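PDB 5V8S: flavoprotein from Thermotoga maritima, which probably transfers electrons as an oxidoreductase of the flavo-diiron family, pairing a diiron site in a metallo-beta-lactamase-like domain with an FMN-binding flavodoxin-like domain. Local coordinates for residues 154-159 against 168-173; 174-179 against 231-236; 268-273 against 285-290; 356-361 against 399-404. The protein carries 1 engineered substitution. All coordinates share one frame; numbering follows the deposited sequence.

Contact 1 (154-159 against 168-173); sequences FKFVMT and MVTYLD
K155 and V157 pair with Y171 and V169 across an antiparallel beta hairpin, strands 152-158 and 168-172, in a sheet of the metallo-beta-lactamase-like domain. Four backbone hydrogen bonds close the two hydrogen-bonded pairs. V157 N to V169 O is the straightest, 3.0 Å at 175°, while Y171 N reaches K155 O at 2.8 Å. Between them F156 faces T170 as a non-hydrogen-bonded pair.

On the face bearing K155, V157, V169 and Y171 the apolar touch is V157 CB to V169 CG2, and CB of K155 meets the edge of the Y171 ring. The polar ends then part: K155 NZ is hydrogen-bonded to G144 O and forms a salt bridge with E146, and Y171 OH bonds to K232 O.

The other face, with F154, F156, M168 and T170, packs on I94. L172 CD1 sits over the centre of the F154 ring, 3.8 Å from its centroid, a CH-pi contact, while T170 CG2 lies at that ring's edge. T170 OG1 is 3.4 Å from F156 CE1 and hydrogen-bonded to N96 OD1. M168 and F156 run side by side in an oblique Met-aromatic contact. Beside them the bent chain of M158 brings its CE to 3.7 Å from M168 SD.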
loop_
_atom_site.group_PDB
_atom_site.type_symbol
_atom_site.label_atom_id
_atom_site.label_comp_id
_atom_site.label_asym_id
_atom_site.label_seq_id
_atom_site.Cartn_x
_atom_site.Cartn_y
_atom_site.Cartn_z
ATOM N N PHE A 154 -41.814 -6.368 15.758
ATOM C CA PHE A 154 -40.436 -6.285 15.279
ATOM C C PHE A 154 -39.763 -7.632 15.506
ATOM O O PHE A 154 -39.788 -8.151 16.618
ATOM C CB PHE A 154 -39.674 -5.230 16.078
ATOM C CG PHE A 154 -40.013 -3.803 15.711
ATOM C CD1 PHE A 154 -41.200 -3.229 16.114
ATOM C CD2 PHE A 154 -39.126 -3.033 14.958
ATOM C CE1 PHE A 154 -41.512 -1.924 15.787
ATOM C CE2 PHE A 154 -39.426 -1.726 14.636
ATOM C CZ PHE A 154 -40.636 -1.172 15.052
ATOM N N LYS A 155 -39.168 -8.202 14.467
ATOM C CA LYS A 155 -38.529 -9.505 14.558
ATOM C C LYS A 155 -37.037 -9.327 14.320
ATOM O O LYS A 155 -36.635 -8.679 13.354
ATOM C CB LYS A 155 -39.111 -10.455 13.513
ATOM C CG LYS A 155 -38.552 -11.867 13.578
ATOM C CD LYS A 155 -39.256 -12.795 12.598
ATOM C CE LYS A 155 -38.917 -14.247 12.882
ATOM N NZ LYS A 155 -39.354 -14.665 14.265
ATOM N N PHE A 156 -36.219 -9.881 15.210
ATOM C CA PHE A 156 -34.774 -9.713 15.150
ATOM C C PHE A 156 -34.131 -11.017 14.707
ATOM O O PHE A 156 -34.372 -12.074 15.299
ATOM C CB PHE A 156 -34.239 -9.236 16.501
ATOM C CG PHE A 156 -34.857 -7.948 16.926
ATOM C CD1 PHE A 156 -34.388 -6.755 16.434
ATOM C CD2 PHE A 156 -35.989 -7.941 17.725
ATOM C CE1 PHE A 156 -34.987 -5.563 16.769
ATOM C CE2 PHE A 156 -36.585 -6.755 18.070
ATOM C CZ PHE A 156 -36.087 -5.556 17.582
ATOM N N VAL A 157 -33.311 -10.934 13.668
ATOM C CA VAL A 157 -32.672 -12.099 13.084
ATOM C C VAL A 157 -31.165 -11.884 13.163
ATOM O O VAL A 157 -30.634 -10.943 12.558
ATOM C CB VAL A 157 -33.117 -12.293 11.631
ATOM C CG1 VAL A 157 -32.402 -13.476 11.018
ATOM C CG2 VAL A 157 -34.651 -12.439 11.549
ATOM N N MET A 158 -30.479 -12.758 13.888
ATOM C CA MET A 158 -29.026 -12.648 13.979
ATOM C C MET A 158 -28.397 -13.068 12.656
ATOM O O MET A 158 -28.748 -14.107 12.089
ATOM C CB MET A 158 -28.492 -13.535 15.105
ATOM C CG MET A 158 -29.057 -13.239 16.490
ATOM S SD MET A 158 -28.942 -11.525 17.030
ATOM C CE MET A 158 -30.659 -11.011 16.924
ATOM N N THR A 159 -27.482 -12.254 12.154
ATOM C CA THR A 159 -26.737 -12.570 10.938
ATOM C C THR A 159 -25.260 -12.359 11.238
ATOM O O THR A 159 -24.628 -11.426 10.725
ATOM C CB THR A 159 -27.221 -11.726 9.754
ATOM O OG1 THR A 159 -27.014 -10.334 10.027
ATOM C CG2 THR A 159 -28.713 -11.984 9.493
ATOM N N MET A 168 -27.029 -8.034 13.298
ATOM C CA MET A 168 -28.373 -8.564 13.177
ATOM C C MET A 168 -29.136 -7.685 12.195
ATOM O O MET A 168 -28.682 -6.609 11.801
ATOM C CB MET A 168 -29.083 -8.574 14.540
ATOM C CG MET A 168 -29.359 -7.209 15.105
ATOM S SD MET A 168 -30.376 -7.339 16.602
ATOM C CE MET A 168 -30.775 -5.622 16.854
ATOM N N VAL A 169 -30.313 -8.153 11.799
ATOM C CA VAL A 169 -31.207 -7.363 10.969
ATOM C C VAL A 169 -32.561 -7.324 11.664
ATOM O O VAL A 169 -32.910 -8.234 12.419
ATOM C CB VAL A 169 -31.305 -7.914 9.527
ATOM C CG1 VAL A 169 -29.945 -7.887 8.832
ATOM C CG2 VAL A 169 -31.840 -9.321 9.536
ATOM N N THR A 170 -33.305 -6.244 11.432
ATOM C CA THR A 170 -34.605 -6.012 12.048
ATOM C C THR A 170 -35.675 -6.087 10.965
ATOM O O THR A 170 -35.592 -5.387 9.952
ATOM C CB THR A 170 -34.631 -4.637 12.723
ATOM O OG1 THR A 170 -33.670 -4.601 13.784
ATOM C CG2 THR A 170 -35.998 -4.317 13.312
ATOM N N TYR A 171 -36.664 -6.943 11.178
ATOM C CA TYR A 171 -37.735 -7.200 10.216
ATOM C C TYR A 171 -39.042 -6.660 10.774
ATOM O O TYR A 171 -39.459 -7.057 11.860
ATOM C CB TYR A 171 -37.850 -8.702 10.008
ATOM C CG TYR A 171 -38.930 -9.137 9.054
ATOM C CD1 TYR A 171 -38.719 -9.088 7.687
ATOM C CD2 TYR A 171 -40.157 -9.625 9.510
ATOM C CE1 TYR A 171 -39.686 -9.502 6.793
ATOM C CE2 TYR A 171 -41.142 -10.033 8.616
ATOM C CZ TYR A 171 -40.905 -9.968 7.261
ATOM O OH TYR A 171 -41.877 -10.387 6.368
ATOM N N LEU A 172 -39.680 -5.761 10.032
ATOM C CA LEU A 172 -40.923 -5.107 10.441
ATOM C C LEU A 172 -41.937 -5.278 9.313
ATOM O O LEU A 172 -41.955 -4.475 8.377
ATOM C CB LEU A 172 -40.658 -3.632 10.696
ATOM C CG LEU A 172 -41.892 -2.815 11.065
ATOM C CD1 LEU A 172 -42.529 -3.313 12.353
ATOM C CD2 LEU A 172 -41.520 -1.348 11.153
ATOM N N ASP A 173 -42.762 -6.317 9.392
ATOM C CA ASP A 173 -43.851 -6.539 8.427
ATOM C C ASP A 173 -43.382 -6.447 6.973
ATOM O O ASP A 173 -44.014 -5.803 6.131
ATOM C CB ASP A 173 -44.999 -5.562 8.665
ATOM C CG ASP A 173 -45.730 -5.809 9.964
ATOM O OD1 ASP A 173 -45.637 -6.919 10.530
ATOM O OD2 ASP A 173 -46.419 -4.876 10.407
#

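Contact 2 (174-179 against 231-236); sequences GILFSC and LKIKAL
The parallel edge of the five-stranded mixed sheet forms where G174, I175 and L176 meet K234, A235 and L236, joining strand 175-179 to strand 235-238. G174 O is gripped twice: K234 N approaches at 2.7 Å, tilted 21° from the carbonyl plane, and A235 N adds a weak bond at 3.3 Å. One step on, L176 N donates to A235 O at 2.9 Å. G174 CA makes a CA-H...O contact with K232 O, 3.4 Å, and with phi 98° and psi -13° G174 takes a conformation suited to glycine.

Two helices, 196-214 and 218-228, carry the chain between these parallel neighbours, a beta-alpha-beta type crossover within the metallo-beta-lactamase-like domain, whose diiron centre lies about 10 Å from the S178 side chain. On one face of the strands, the extended K234 chain crosses I175 obliquely, its CE 3.7 Å from I175 CG1. L176 and L236 share the other face, where L176 CD2 stands 4.3 Å from both I233 CD1 and L236 CD1; helix 248-260 covers I233 and L236 there. S178 OG touches L236 CD2 at 3.2 Å and is hydrogen-bonded to V181 O.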
loop_
_atom_site.group_PDB
_atom_site.type_symbol
_atom_site.label_atom_id
_atom_site.label_comp_id
_atom_site.label_asym_id
_atom_site.label_seq_id
_atom_site.Cartn_x
_atom_site.Cartn_y
_atom_site.Cartn_z
ATOM N N GLY A 174 -42.276 -7.106 6.668
ATOM C CA GLY A 174 -41.785 -7.158 5.306
ATOM C C GLY A 174 -40.692 -6.161 5.007
ATOM O O GLY A 174 -40.017 -6.279 3.973
ATOM N N ILE A 175 -40.485 -5.187 5.886
ATOM C CA ILE A 175 -39.448 -4.177 5.705
ATOM C C ILE A 175 -38.243 -4.595 6.526
ATOM O O ILE A 175 -38.356 -4.790 7.739
ATOM C CB ILE A 175 -39.958 -2.796 6.135
ATOM C CG1 ILE A 175 -41.184 -2.421 5.294
ATOM C CG2 ILE A 175 -38.848 -1.749 6.031
ATOM C CD1 ILE A 175 -41.863 -1.148 5.741
ATOM N N LEU A 176 -37.082 -4.729 5.886
ATOM C CA LEU A 176 -35.878 -5.196 6.563
ATOM C C LEU A 176 -34.908 -4.028 6.726
ATOM O O LEU A 176 -34.453 -3.446 5.733
ATOM C CB LEU A 176 -35.224 -6.321 5.753
ATOM C CG LEU A 176 -34.153 -7.123 6.496
ATOM C CD1 LEU A 176 -34.803 -8.060 7.500
ATOM C CD2 LEU A 176 -33.294 -7.902 5.527
ATOM N N PHE A 177 -34.608 -3.680 7.976
ATOM C CA PHE A 177 -33.575 -2.699 8.302
ATOM C C PHE A 177 -32.300 -3.497 8.538
ATOM O O PHE A 177 -32.193 -4.230 9.523
ATOM C CB PHE A 177 -33.961 -1.907 9.552
ATOM C CG PHE A 177 -35.256 -1.150 9.428
ATOM C CD1 PHE A 177 -36.461 -1.744 9.778
ATOM C CD2 PHE A 177 -35.266 0.171 9.006
ATOM C CE1 PHE A 177 -37.659 -1.029 9.690
ATOM C CE2 PHE A 177 -36.455 0.893 8.930
ATOM C CZ PHE A 177 -37.649 0.290 9.268
ATOM N N SER A 178 -31.356 -3.404 7.604
ATOM C CA SER A 178 -30.296 -4.391 7.524
ATOM C C SER A 178 -28.904 -3.837 7.779
ATOM O O SER A 178 -27.944 -4.607 7.740
ATOM C CB SER A 178 -30.326 -5.062 6.147
ATOM O OG SER A 178 -30.283 -4.095 5.124
ATOM N N CYS A 179 -28.764 -2.533 8.013
ATOM C CA CYS A 179 -27.474 -1.904 8.284
ATOM C C CYS A 179 -26.427 -2.260 7.218
ATOM O O CYS A 179 -26.644 -1.960 6.053
ATOM C CB CYS A 179 -27.000 -2.170 9.712
ATOM S SG CYS A 179 -25.822 -0.918 10.254
ATOM N N LEU A 231 -38.473 -15.344 4.967
ATOM C CA LEU A 231 -39.231 -14.145 5.261
ATOM C C LEU A 231 -39.646 -13.503 3.950
ATOM O O LEU A 231 -38.872 -13.486 2.989
ATOM C CB LEU A 231 -38.373 -13.147 6.044
ATOM C CG LEU A 231 -37.973 -13.572 7.458
ATOM C CD1 LEU A 231 -36.934 -12.604 8.005
ATOM C CD2 LEU A 231 -39.188 -13.647 8.385
ATOM N N LYS A 232 -40.863 -12.979 3.909
ATOM C CA LYS A 232 -41.302 -12.200 2.761
ATOM C C LYS A 232 -40.692 -10.812 2.885
ATOM O O LYS A 232 -40.998 -10.077 3.827
ATOM C CB LYS A 232 -42.828 -12.136 2.720
ATOM C CG LYS A 232 -43.385 -11.135 1.710
ATOM C CD LYS A 232 -42.894 -11.399 0.288
ATOM C CE LYS A 232 -43.325 -10.274 -0.660
ATOM N NZ LYS A 232 -42.780 -10.429 -2.036
ATOM N N ILE A 233 -39.803 -10.459 1.965
ATOM C CA ILE A 233 -39.124 -9.169 2.014
ATOM C C ILE A 233 -39.753 -8.266 0.965
ATOM O O ILE A 233 -39.666 -8.539 -0.240
ATOM C CB ILE A 233 -37.607 -9.308 1.813
ATOM C CG1 ILE A 233 -37.003 -10.154 2.941
ATOM C CG2 ILE A 233 -36.968 -7.931 1.778
ATOM C CD1 ILE A 233 -35.526 -10.404 2.807
ATOM N N LYS A 234 -40.375 -7.183 1.418
ATOM C CA LYS A 234 -40.938 -6.195 0.510
ATOM C C LYS A 234 -40.042 -4.978 0.306
ATOM O O LYS A 234 -40.190 -4.288 -0.712
ATOM C CB LYS A 234 -42.360 -5.791 0.948
ATOM C CG LYS A 234 -42.490 -4.739 2.021
ATOM C CD LYS A 234 -43.973 -4.417 2.267
ATOM C CE LYS A 234 -44.162 -3.252 3.241
ATOM N NZ LYS A 234 -45.568 -3.107 3.720
ATOM N N ALA A 235 -39.076 -4.735 1.196
ATOM C CA ALA A 235 -38.157 -3.621 1.061
ATOM C C ALA A 235 -36.940 -3.930 1.911
ATOM O O ALA A 235 -37.042 -4.586 2.952
ATOM C CB ALA A 235 -38.789 -2.295 1.493
ATOM N N LEU A 236 -35.780 -3.489 1.422
ATOM C CA LEU A 236 -34.530 -3.600 2.162
ATOM C C LEU A 236 -33.966 -2.200 2.334
ATOM O O LEU A 236 -33.721 -1.497 1.345
ATOM C CB LEU A 236 -33.541 -4.516 1.435
ATOM C CG LEU A 236 -32.284 -4.874 2.230
ATOM C CD1 LEU A 236 -31.811 -6.257 1.839
ATOM C CD2 LEU A 236 -31.154 -3.868 2.035
#

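Contact 3 (268-273 against 285-290); sequences VTVIYD and KAIDSL
V270 holds CG1 anti to its backbone N and CG2 beside that N, while L290 has CG anti to its carbonyl carbon (chi1 -75°); from there an extended chi2 (164°) carries CD1 on to V270 CG2, 3.9 Å from L290 CD1. The two side chains point in opposing directions and overlap as they pass. L290 CD1 also lies 4.2 Å from V268 CG1, and this one methyl thus touches both valines of the strand.

A turn earlier on the helix, I287 likewise bridges V270 and Y272. Its CD1 reaches V270 CG1 at 4.3 Å and Y272 CE1 at 4.5 Å, approaching the tyrosine ring obliquely. The phenol oxygen of Y272 is engaged elsewhere, hydrogen-bonded to E280.

V268, V270 and Y272, every second residue of strand 267-273, turn their side chains to helix 278-292, which runs back antiparallel at 176° with the short axes 10.7 Å apart. This is the first half of a beta-alpha-beta unit completed by strand 296-302, as in the flavodoxin fold. I324 of strand 322-327 and I402 of helix 395-409 extend the apolar layer around L290.

As a worked example of helix-on-sheet packing, the contact puts the general rule plainly: every approach between the two segments is made by carbon atoms, so the helix is held to the sheet here by dispersion and the burial of apolar surface, with little directional constraint between them.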
loop_
_atom_site.group_PDB
_atom_site.type_symbol
_atom_site.label_atom_id
_atom_site.label_comp_id
_atom_site.label_asym_id
_atom_site.label_seq_id
_atom_site.Cartn_x
_atom_site.Cartn_y
_atom_site.Cartn_z
ATOM N N VAL A 268 -11.371 -11.563 -17.566
ATOM C CA VAL A 268 -10.136 -11.976 -16.912
ATOM C C VAL A 268 -9.518 -10.727 -16.305
ATOM O O VAL A 268 -9.466 -9.680 -16.958
ATOM C CB VAL A 268 -9.176 -12.642 -17.925
ATOM C CG1 VAL A 268 -7.830 -12.943 -17.290
ATOM C CG2 VAL A 268 -9.808 -13.927 -18.476
ATOM N N THR A 269 -9.056 -10.820 -15.063
ATOM C CA THR A 269 -8.381 -9.693 -14.424
ATOM C C THR A 269 -6.883 -9.978 -14.365
ATOM O O THR A 269 -6.462 -11.043 -13.904
ATOM C CB THR A 269 -8.980 -9.357 -13.044
ATOM O OG1 THR A 269 -10.352 -8.979 -13.207
ATOM C CG2 THR A 269 -8.281 -8.188 -12.407
ATOM N N VAL A 270 -6.100 -9.034 -14.872
ATOM C CA VAL A 270 -4.652 -9.160 -15.025
ATOM C C VAL A 270 -4.023 -8.155 -14.076
ATOM O O VAL A 270 -4.304 -6.951 -14.162
ATOM C CB VAL A 270 -4.222 -8.860 -16.466
ATOM C CG1 VAL A 270 -2.709 -9.050 -16.620
ATOM C CG2 VAL A 270 -4.985 -9.738 -17.444
ATOM N N ILE A 271 -3.167 -8.647 -13.185
ATOM C CA ILE A 271 -2.603 -7.848 -12.106
ATOM C C ILE A 271 -1.096 -8.070 -12.122
ATOM O O ILE A 271 -0.641 -9.207 -11.960
ATOM C CB ILE A 271 -3.178 -8.265 -10.741
ATOM C CG1 ILE A 271 -4.693 -8.129 -10.702
ATOM C CG2 ILE A 271 -2.538 -7.441 -9.615
ATOM C CD1 ILE A 271 -5.301 -8.976 -9.621
ATOM N N TYR A 272 -0.324 -6.999 -12.285
ATOM C CA TYR A 272 1.119 -7.183 -12.335
ATOM C C TYR A 272 1.874 -5.970 -11.829
ATOM O O TYR A 272 1.369 -4.845 -11.813
ATOM C CB TYR A 272 1.588 -7.542 -13.749
ATOM C CG TYR A 272 1.400 -6.500 -14.830
ATOM C CD1 TYR A 272 0.205 -6.412 -15.544
ATOM C CD2 TYR A 272 2.446 -5.690 -15.241
ATOM C CE1 TYR A 272 0.043 -5.489 -16.550
ATOM C CE2 TYR A 272 2.286 -4.767 -16.259
ATOM C CZ TYR A 272 1.092 -4.686 -16.935
ATOM O OH TYR A 272 0.926 -3.786 -17.980
ATOM N N ASP A 273 3.122 -6.222 -11.429
ATOM C CA ASP A 273 4.072 -5.173 -11.081
ATOM C C ASP A 273 5.263 -5.241 -12.027
ATOM O O ASP A 273 5.854 -6.310 -12.216
ATOM C CB ASP A 273 4.492 -5.185 -9.585
ATOM C CG ASP A 273 5.154 -6.495 -9.114
ATOM O OD1 ASP A 273 5.133 -7.519 -9.831
ATOM O OD2 ASP A 273 5.704 -6.475 -7.965
ATOM N N LYS A 285 1.948 -8.795 -24.223
ATOM C CA LYS A 285 1.723 -9.907 -25.138
ATOM C C LYS A 285 0.659 -10.867 -24.610
ATOM O O LYS A 285 -0.132 -11.398 -25.387
ATOM C CB LYS A 285 3.046 -10.621 -25.428
ATOM C CG LYS A 285 4.015 -9.733 -26.177
ATOM C CD LYS A 285 5.403 -10.336 -26.231
ATOM C CE LYS A 285 6.329 -9.520 -27.138
ATOM N NZ LYS A 285 7.722 -10.019 -27.097
ATOM N N ALA A 286 0.633 -11.109 -23.295
ATOM C CA ALA A 286 -0.392 -11.969 -22.707
ATOM C C ALA A 286 -1.778 -11.355 -22.876
ATOM O O ALA A 286 -2.753 -12.059 -23.177
ATOM C CB ALA A 286 -0.066 -12.193 -21.226
ATOM N N ILE A 287 -1.876 -10.033 -22.714
ATOM C CA ILE A 287 -3.148 -9.341 -22.870
ATOM C C ILE A 287 -3.610 -9.383 -24.322
ATOM O O ILE A 287 -4.797 -9.605 -24.604
ATOM C CB ILE A 287 -3.011 -7.903 -22.334
ATOM C CG1 ILE A 287 -2.865 -7.939 -20.806
ATOM C CG2 ILE A 287 -4.196 -7.054 -22.754
ATOM C CD1 ILE A 287 -2.296 -6.657 -20.178
ATOM N N ASP A 288 -2.689 -9.172 -25.272
ATOM C CA ASP A 288 -3.061 -9.298 -26.684
ATOM C C ASP A 288 -3.551 -10.706 -26.991
ATOM O O ASP A 288 -4.517 -10.883 -27.738
ATOM C CB ASP A 288 -1.883 -8.943 -27.595
ATOM C CG ASP A 288 -1.559 -7.468 -27.579
ATOM O OD1 ASP A 288 -2.407 -6.668 -27.124
ATOM O OD2 ASP A 288 -0.452 -7.108 -28.037
ATOM N N SER A 289 -2.884 -11.726 -26.436
ATOM C CA SER A 289 -3.302 -13.102 -26.675
ATOM C C SER A 289 -4.685 -13.368 -26.086
ATOM O O SER A 289 -5.524 -14.023 -26.716
ATOM C CB SER A 289 -2.278 -14.053 -26.073
ATOM O OG SER A 289 -2.607 -15.398 -26.335
ATOM N N LEU A 290 -4.938 -12.884 -24.867
ATOM C CA LEU A 290 -6.269 -13.013 -24.279
ATOM C C LEU A 290 -7.325 -12.421 -25.199
ATOM O O LEU A 290 -8.376 -13.029 -25.426
ATOM C CB LEU A 290 -6.326 -12.309 -22.926
ATOM C CG LEU A 290 -5.641 -13.012 -21.770
ATOM C CD1 LEU A 290 -5.451 -12.003 -20.638
ATOM C CD2 LEU A 290 -6.412 -14.221 -21.289
#

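Contact 4 (356-361 against 399-404); sequences LVFGVH and EEAISL
L356 and I402 cross at about a right angle, and their terminal methyls meet where they do: L356 CD1 lies 3.7 Å from I402 CD1. CG of L356 stands anti to its carbonyl carbon (chi1 -64°), and beyond it the isobutyl end presses against the helix backbone as well as its side chains. L356 CD1 is 3.5 Å from A401 O, and CD2 of the same leucine touches that oxygen too, so both methyls lodge against one helical carbonyl. A401 CB adds a contact to L356 CD1 at 4.1 Å.

F358, two residues along the strand and on the same side of it, points the far end of its ring at the helix. CZ is the atom that arrives, 3.9 Å from A401 CB, which approaches the ring obliquely. I402 CD1 lies instead at the ring edge, near its plane, 4.4 Å from CZ. A401 CB thus touches both strand side chains, in addition to the contact of its O with the L356 methyls, and I402 reaches both with its CD1.

Within the helix, E399 O accepts from both S403 N and S403 OG, which reach it from opposite faces of the carbonyl plane; the hydroxyl bond measures 3.0 Å from S403 OG to E399 O.

Helix 395-409 packs antiparallel to strand 354-360, their short axes 163° apart in direction, in the alpha/beta sandwich of the flavodoxin-like domain. Strands 322-327 and 381-388 flank that strand in the parallel sheet. I324 touches L356, F358 and I402 together, while V282 of helix 278-292 reaches F358 and S289 and L290 of that helix lean on I402.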
loop_
_atom_site.group_PDB
_atom_site.type_symbol
_atom_site.label_atom_id
_atom_site.label_comp_id
_atom_site.label_asym_id
_atom_site.label_seq_id
_atom_site.Cartn_x
_atom_site.Cartn_y
_atom_site.Cartn_z
ATOM N N LEU A 356 -3.230 -17.979 -13.874
ATOM C CA LEU A 356 -1.919 -18.118 -14.499
ATOM C C LEU A 356 -0.946 -17.212 -13.768
ATOM O O LEU A 356 -1.288 -16.072 -13.441
ATOM C CB LEU A 356 -1.930 -17.656 -15.958
ATOM C CG LEU A 356 -2.803 -18.426 -16.945
ATOM C CD1 LEU A 356 -2.742 -17.779 -18.322
ATOM C CD2 LEU A 356 -2.386 -19.894 -16.995
ATOM N N VAL A 357 0.277 -17.699 -13.553
ATOM C CA VAL A 357 1.343 -16.911 -12.953
ATOM C C VAL A 357 2.467 -16.784 -13.968
ATOM O O VAL A 357 2.908 -17.787 -14.543
ATOM C CB VAL A 357 1.858 -17.528 -11.640
ATOM C CG1 VAL A 357 3.042 -16.693 -11.085
ATOM C CG2 VAL A 357 0.737 -17.632 -10.622
ATOM N N PHE A 358 2.870 -15.550 -14.230
ATOM C CA PHE A 358 4.082 -15.225 -14.965
ATOM C C PHE A 358 5.029 -14.572 -13.971
ATOM O O PHE A 358 4.640 -13.653 -13.250
ATOM C CB PHE A 358 3.786 -14.233 -16.102
ATOM C CG PHE A 358 2.907 -14.775 -17.205
ATOM C CD1 PHE A 358 1.545 -14.894 -17.034
ATOM C CD2 PHE A 358 3.440 -15.116 -18.432
ATOM C CE1 PHE A 358 0.742 -15.381 -18.064
ATOM C CE2 PHE A 358 2.642 -15.604 -19.456
ATOM C CZ PHE A 358 1.293 -15.739 -19.275
ATOM N N GLY A 359 6.268 -15.023 -13.924
ATOM C CA GLY A 359 7.184 -14.477 -12.939
ATOM C C GLY A 359 8.608 -14.474 -13.431
ATOM O O GLY A 359 9.028 -15.375 -14.168
ATOM N N VAL A 360 9.352 -13.444 -13.019
ATOM C CA VAL A 360 10.773 -13.370 -13.307
ATOM C C VAL A 360 11.509 -14.415 -12.488
ATOM O O VAL A 360 11.153 -14.696 -11.335
ATOM C CB VAL A 360 11.256 -11.959 -12.943
ATOM C CG1 VAL A 360 12.756 -11.898 -12.986
ATOM C CG2 VAL A 360 10.634 -10.947 -13.907
ATOM N N HIS A 361 12.562 -14.978 -13.076
ATOM C CA HIS A 361 13.447 -15.897 -12.367
ATOM C C HIS A 361 14.542 -15.061 -11.716
ATOM O O HIS A 361 15.489 -14.625 -12.382
ATOM C CB HIS A 361 14.037 -16.913 -13.334
ATOM C CG HIS A 361 14.942 -17.906 -12.680
ATOM N ND1 HIS A 361 14.689 -18.433 -11.431
ATOM C CD2 HIS A 361 16.100 -18.470 -13.099
ATOM C CE1 HIS A 361 15.654 -19.276 -11.108
ATOM N NE2 HIS A 361 16.521 -19.319 -12.105
ATOM N N GLU A 399 1.672 -17.832 -25.413
ATOM C CA GLU A 399 0.503 -18.371 -26.096
ATOM C C GLU A 399 0.074 -19.701 -25.490
ATOM O O GLU A 399 -1.128 -19.974 -25.369
ATOM C CB GLU A 399 0.815 -18.513 -27.589
ATOM C CG GLU A 399 0.400 -17.292 -28.405
ATOM C CD GLU A 399 -1.120 -17.179 -28.550
ATOM O OE1 GLU A 399 -1.652 -16.046 -28.543
ATOM O OE2 GLU A 399 -1.785 -18.233 -28.677
ATOM N N GLU A 400 1.039 -20.550 -25.114
ATOM C CA GLU A 400 0.704 -21.827 -24.489
ATOM C C GLU A 400 -0.071 -21.612 -23.200
ATOM O O GLU A 400 -1.037 -22.333 -22.919
ATOM C CB GLU A 400 1.967 -22.640 -24.185
ATOM C CG GLU A 400 2.565 -23.344 -25.373
ATOM C CD GLU A 400 3.864 -24.069 -25.038
ATOM O OE1 GLU A 400 4.384 -23.892 -23.912
ATOM O OE2 GLU A 400 4.357 -24.805 -25.922
ATOM N N ALA A 401 0.344 -20.632 -22.397
ATOM C CA ALA A 401 -0.323 -20.403 -21.122
ATOM C C ALA A 401 -1.743 -19.915 -21.345
ATOM O O ALA A 401 -2.675 -20.376 -20.686
ATOM C CB ALA A 401 0.458 -19.390 -20.290
ATOM N N ILE A 402 -1.921 -18.958 -22.255
ATOM C CA ILE A 402 -3.264 -18.460 -22.526
ATOM C C ILE A 402 -4.140 -19.568 -23.110
ATOM O O ILE A 402 -5.326 -19.679 -22.775
ATOM C CB ILE A 402 -3.217 -17.209 -23.424
ATOM C CG1 ILE A 402 -2.291 -16.133 -22.839
ATOM C CG2 ILE A 402 -4.625 -16.659 -23.621
ATOM C CD1 ILE A 402 -2.534 -15.786 -21.398
ATOM N N SER A 403 -3.578 -20.407 -23.989
ATOM C CA SER A 403 -4.342 -21.538 -24.518
ATOM C C SER A 403 -4.743 -22.513 -23.418
ATOM O O SER A 403 -5.847 -23.070 -23.443
ATOM C CB SER A 403 -3.533 -22.274 -25.579
ATOM O OG SER A 403 -3.347 -21.468 -26.725
ATOM N N LEU A 404 -3.856 -22.747 -22.453
ATOM C CA LEU A 404 -4.189 -23.614 -21.327
ATOM C C LEU A 404 -5.366 -23.051 -20.545
ATOM O O LEU A 404 -6.290 -23.789 -20.168
ATOM C CB LEU A 404 -2.963 -23.756 -20.427
ATOM C CG LEU A 404 -3.031 -24.754 -19.275
ATOM C CD1 LEU A 404 -3.147 -26.161 -19.819
ATOM C CD2 LEU A 404 -1.801 -24.605 -18.384
#

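In the fold
The four contacts follow one another along the chain and fall into two pairs. Contacts 1 and 2, with centres 8 Å apart, share one mixed sheet in the metallo-beta-lactamase-like domain: strands 168-172 and 175-179 are neighbours there, joined by a probable hydrogen bond from F177 N to T170 O. Contacts 3 and 4, with centres 10 Å apart, lie on the parallel sheet of the flavodoxin-like domain, where helices 278-292 and 395-409 pack together and S289 OG probably bonds to E399 OE1. Between the pairs the centres stand 42 to 49 Å apart, on opposite sides of the chain's centre. The pairs thus belong to separate domains, with the diiron site in the first.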